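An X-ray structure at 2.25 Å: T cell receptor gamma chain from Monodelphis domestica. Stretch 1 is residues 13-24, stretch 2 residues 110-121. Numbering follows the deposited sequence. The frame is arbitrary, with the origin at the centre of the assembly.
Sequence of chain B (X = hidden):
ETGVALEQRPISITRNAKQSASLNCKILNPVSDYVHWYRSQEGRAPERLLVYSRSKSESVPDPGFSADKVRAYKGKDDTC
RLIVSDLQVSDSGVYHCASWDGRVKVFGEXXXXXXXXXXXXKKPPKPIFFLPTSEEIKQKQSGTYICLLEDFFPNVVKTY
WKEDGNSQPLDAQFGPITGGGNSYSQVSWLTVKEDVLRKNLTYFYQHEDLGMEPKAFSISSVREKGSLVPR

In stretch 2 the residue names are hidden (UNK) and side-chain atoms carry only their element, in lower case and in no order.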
# COMPACT_ATOMS: atom_id res chain seq x y z
N ILE B 13 -12.96 2.03 8.08
CA ILE B 13 -14.15 2.15 8.91
C ILE B 13 -13.73 1.79 10.33
O ILE B 13 -13.21 0.69 10.57
CB ILE B 13 -15.28 1.22 8.43
CG1 ILE B 13 -15.61 1.49 6.96
CG2 ILE B 13 -16.54 1.38 9.28
CD1 ILE B 13 -16.73 0.62 6.41
N THR B 14 -13.92 2.71 11.27
CA THR B 14 -13.57 2.50 12.67
C THR B 14 -14.84 2.33 13.49
O THR B 14 -15.81 3.07 13.32
CB THR B 14 -12.74 3.66 13.23
OG1 THR B 14 -11.59 3.86 12.42
CG2 THR B 14 -12.27 3.34 14.65
N ARG B 15 -14.84 1.33 14.37
CA ARG B 15 -16.03 1.02 15.14
C ARG B 15 -15.63 0.56 16.52
O ARG B 15 -14.49 0.13 16.75
CB ARG B 15 -16.87 -0.07 14.46
CG ARG B 15 -17.46 0.33 13.12
CD ARG B 15 -18.66 1.27 13.31
NE ARG B 15 -19.26 1.62 12.03
CZ ARG B 15 -19.02 2.75 11.38
NH1 ARG B 15 -18.19 3.65 11.90
NH2 ARG B 15 -19.61 2.99 10.21
N ASN B 16 -16.58 0.63 17.45
CA ASN B 16 -16.49 -0.06 18.72
C ASN B 16 -17.21 -1.40 18.61
O ASN B 16 -17.91 -1.67 17.63
CB ASN B 16 -17.07 0.79 19.85
CG ASN B 16 -16.23 2.02 20.15
OD1 ASN B 16 -16.68 3.16 19.99
ND2 ASN B 16 -14.98 1.80 20.57
N ALA B 17 -17.02 -2.25 19.62
CA ALA B 17 -17.62 -3.57 19.60
C ALA B 17 -19.14 -3.48 19.56
O ALA B 17 -19.74 -2.49 19.98
CB ALA B 17 -17.19 -4.39 20.81
N LYS B 18 -19.77 -4.52 19.03
CA LYS B 18 -21.21 -4.70 18.95
C LYS B 18 -21.86 -3.79 17.90
O LYS B 18 -23.07 -3.90 17.67
CB LYS B 18 -21.91 -4.50 20.31
CG LYS B 18 -21.18 -5.20 21.47
CD LYS B 18 -22.04 -5.31 22.74
CE LYS B 18 -21.20 -5.82 23.92
NZ LYS B 18 -21.73 -7.08 24.54
N GLN B 19 -21.10 -2.92 17.24
CA GLN B 19 -21.63 -2.09 16.17
C GLN B 19 -21.59 -2.88 14.86
O GLN B 19 -21.35 -4.09 14.84
CB GLN B 19 -20.87 -0.76 16.10
CG GLN B 19 -20.86 -0.03 17.44
CD GLN B 19 -20.14 1.32 17.42
OE1 GLN B 19 -19.26 1.57 16.61
NE2 GLN B 19 -20.54 2.20 18.35
N SER B 20 -21.84 -2.20 13.75
CA SER B 20 -21.84 -2.85 12.45
C SER B 20 -21.12 -1.94 11.46
O SER B 20 -20.78 -0.80 11.76
CB SER B 20 -23.25 -3.14 11.95
OG SER B 20 -23.87 -1.93 11.54
N ALA B 21 -20.90 -2.46 10.25
CA ALA B 21 -20.10 -1.72 9.29
C ALA B 21 -20.53 -2.11 7.89
O ALA B 21 -20.67 -3.30 7.60
CB ALA B 21 -18.61 -2.00 9.49
N SER B 22 -20.70 -1.12 7.02
CA SER B 22 -21.07 -1.33 5.63
C SER B 22 -19.89 -0.95 4.74
O SER B 22 -19.42 0.19 4.78
CB SER B 22 -22.30 -0.50 5.24
OG SER B 22 -23.35 -0.73 6.16
N LEU B 23 -19.44 -1.90 3.94
CA LEU B 23 -18.30 -1.70 3.06
C LEU B 23 -18.80 -1.61 1.63
O LEU B 23 -19.67 -2.38 1.23
CB LEU B 23 -17.29 -2.84 3.21
CG LEU B 23 -16.46 -2.80 4.50
CD1 LEU B 23 -17.16 -3.51 5.61
CD2 LEU B 23 -15.10 -3.41 4.26
N ASN B 24 -18.24 -0.67 0.87
CA ASN B 24 -18.70 -0.37 -0.47
C ASN B 24 -17.75 -0.94 -1.52
O ASN B 24 -16.53 -0.92 -1.35
CB ASN B 24 -18.83 1.14 -0.68
CG ASN B 24 -19.81 1.77 0.29
OD1 ASN B 24 -20.76 1.14 0.75
ND2 ASN B 24 -19.60 3.05 0.58
N UNK B 110 -9.31 -2.54 -1.24
CA UNK B 110 -9.57 -2.90 0.14
C UNK B 110 -9.96 -1.75 1.05
O UNK B 110 -9.45 -0.63 0.90
N UNK B 111 -10.87 -2.00 1.98
CA UNK B 111 -11.17 -1.07 3.06
C UNK B 111 -10.75 -1.70 4.38
O UNK B 111 -10.99 -2.89 4.62
o UNK B 111 -13.01 -0.02 1.88
c UNK B 111 -12.66 -0.73 3.08
c UNK B 111 -12.97 0.18 4.24
N UNK B 112 -10.10 -0.92 5.24
CA UNK B 112 -9.65 -1.46 6.51
C UNK B 112 -10.72 -1.26 7.57
O UNK B 112 -11.10 -0.12 7.89
c UNK B 112 -8.33 -0.83 6.96
n UNK B 112 -5.39 -1.54 8.06
c UNK B 112 -6.48 -0.86 8.76
n UNK B 112 -3.91 -3.27 7.71
c UNK B 112 -7.86 -1.39 8.32
c UNK B 112 -4.91 -2.74 8.40
n UNK B 112 -5.45 -3.40 9.42
N UNK B 113 -11.20 -2.36 8.12
CA UNK B 113 -12.13 -2.35 9.24
C UNK B 113 -11.32 -2.36 10.53
O UNK B 113 -10.48 -3.24 10.74
c UNK B 113 -14.09 -3.69 10.25
c UNK B 113 -14.89 -4.99 10.07
c UNK B 113 -15.01 -2.47 10.21
c UNK B 113 -13.06 -3.55 9.15
N UNK B 114 -11.55 -1.37 11.38
CA UNK B 114 -10.85 -1.28 12.65
C UNK B 114 -11.90 -1.34 13.75
O UNK B 114 -12.75 -0.45 13.85
c UNK B 114 -9.34 0.08 14.14
c UNK B 114 -8.39 1.47 11.48
c UNK B 114 -10.03 0.01 12.76
c UNK B 114 -9.04 0.11 11.60
N UNK B 115 -11.85 -2.39 14.56
CA UNK B 115 -12.74 -2.53 15.70
C UNK B 115 -11.89 -2.40 16.95
O UNK B 115 -10.90 -3.13 17.11
c UNK B 115 -13.50 -3.86 15.66
c UNK B 115 -14.03 -4.10 14.26
c UNK B 115 -14.65 -3.85 16.69
N UNK B 116 -12.26 -1.48 17.82
CA UNK B 116 -11.52 -1.26 19.04
C UNK B 116 -12.47 -1.18 20.22
O UNK B 116 -13.64 -0.79 20.08
c UNK B 116 -11.51 1.20 18.66
o UNK B 116 -10.00 0.21 20.22
c UNK B 116 -10.66 0.01 18.96
N UNK B 117 -11.97 -1.58 21.38
CA UNK B 117 -12.75 -1.46 22.60
C UNK B 117 -12.49 -0.16 23.34
O UNK B 117 -13.11 0.08 24.39
c UNK B 117 -13.63 -3.67 23.54
o UNK B 117 -12.17 -5.35 24.40
c UNK B 117 -13.17 -5.12 23.69
o UNK B 117 -13.79 -6.01 23.08
c UNK B 117 -12.48 -2.66 23.52
N UNK B 118 -11.63 0.71 22.82
CA UNK B 118 -11.36 2.01 23.43
C UNK B 118 -12.22 3.09 22.80
O UNK B 118 -12.55 3.04 21.61
c UNK B 118 -9.89 2.38 23.27
o UNK B 118 -9.04 1.38 23.80
N UNK B 119 -12.59 4.08 23.60
CA UNK B 119 -13.22 5.26 23.03
C UNK B 119 -12.27 5.91 22.03
O UNK B 119 -11.05 5.89 22.21
c UNK B 119 -13.60 6.27 24.12
N UNK B 120 -12.84 6.48 20.97
CA UNK B 120 -12.04 7.14 19.95
C UNK B 120 -12.86 8.25 19.33
O UNK B 120 -14.09 8.25 19.40
c UNK B 120 -13.14 6.37 16.86
c UNK B 120 -14.20 5.93 16.11
c UNK B 120 -14.89 4.80 16.49
c UNK B 120 -13.45 4.54 18.37
c UNK B 120 -11.60 6.17 18.84
c UNK B 120 -12.74 5.68 18.00
c UNK B 120 -14.51 4.10 17.62
N UNK B 121 -12.16 9.19 18.69
CA UNK B 121 -12.79 10.21 17.86
C UNK B 121 -11.98 10.32 16.58
O UNK B 121 -10.75 10.35 16.63
c UNK B 121 -14.25 12.13 18.81
c UNK B 121 -12.84 11.57 18.58
n UNK B 121 -14.17 14.29 22.04
c UNK B 121 -14.27 13.07 21.18
c UNK B 121 -14.23 13.39 19.69

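Position 110 has no side-chain atoms. Its phi of 95° would jam a CB against the carbonyl O of the residue before. It is Gly110.

Position 111 has one carbon carrying an oxygen and a carbon. The carbons touch Leu23 and Ile13. That fork of O and C is threonine, Thr111. Its CB lies 3.8 Å from Leu23 CD2, and its CG2 lies 4.0 Å from Ile13 CG1. OG1 is hydrogen-bonded elsewhere in the structure.

Position 112 has three carbons, a nitrogen, then a carbon carrying two more nitrogens. This guanidinium makes it Arg112. Its CB points away from stretch 1, but its backbone O accepts a hydrogen bond from Ile13 N at 2.8 Å.

Position 113 has four carbons, forked at the second. One end carbon packs on Ala21 and Ile13. It is Leu113; its CD1 lies 3.7 Å from Ala21 CB and 4.1 Å from Ile13 CB.

Position 114 also has four carbons, but the fork is at the first and one arm is two carbons long. The end of the long arm comes near Thr14. It is Ile114. Its N donates to Ile13 O at 2.8 Å, and its O accepts from Arg15 N at 2.8 Å. Its CD1 lies 4.1 Å from Thr14 OG1.

Position 115 has three carbons, forked at CB. One branch carbon touches Asn16. It is Val115; its CG1 lies 4.0 Å from Asn16 C.

Position 116 has one carbon carrying an oxygen and a carbon, so it is Thr116. Its N donates to Arg15 O at 3.0 Å. Its O accepts from Asn16 ND2 at 3.0 Å.

Position 117 has three carbons, the third carrying two oxygens. One oxygen comes near Ala17. With a carboxylate at this length, it is Glu117. OE2 comes 4.4 Å from Ala17 CB.

Position 118 has one carbon, then one oxygen: Ser118. Its backbone O accepts from Asn16 ND2 at 2.9 Å. Its N donates to Thr116 OG1 at 3.1 Å.

Position 119 has a single carbon, so it is Ala119. Its CB points away from stretch 1.

Position 120 has one carbon and a six-carbon ring with no oxygen. Thr14 CG2 sits over one ring face, 3.6 Å from the centroid, as a CH-pi contact. It is Phe120.

Position 121 has four carbons in a row ending in nitrogen. It is Lys121, and it does not reach stretch 1.

The contact is a parallel strand pairing. Backbone hydrogen bonds fix the register of Ile13 with Leu113, Thr14 with Ile114, and Arg15 with Val115. Ile13 and Leu113 share one face of the sheet; Thr14 and Ile114 share the other. Beyond the pairing, Asn16 ND2 donates to two carbonyls, Thr116 O and Ser118 O, and Phe120 covers Thr14.

Stretch 2, residues 110-121: GTRLIVTESAFK
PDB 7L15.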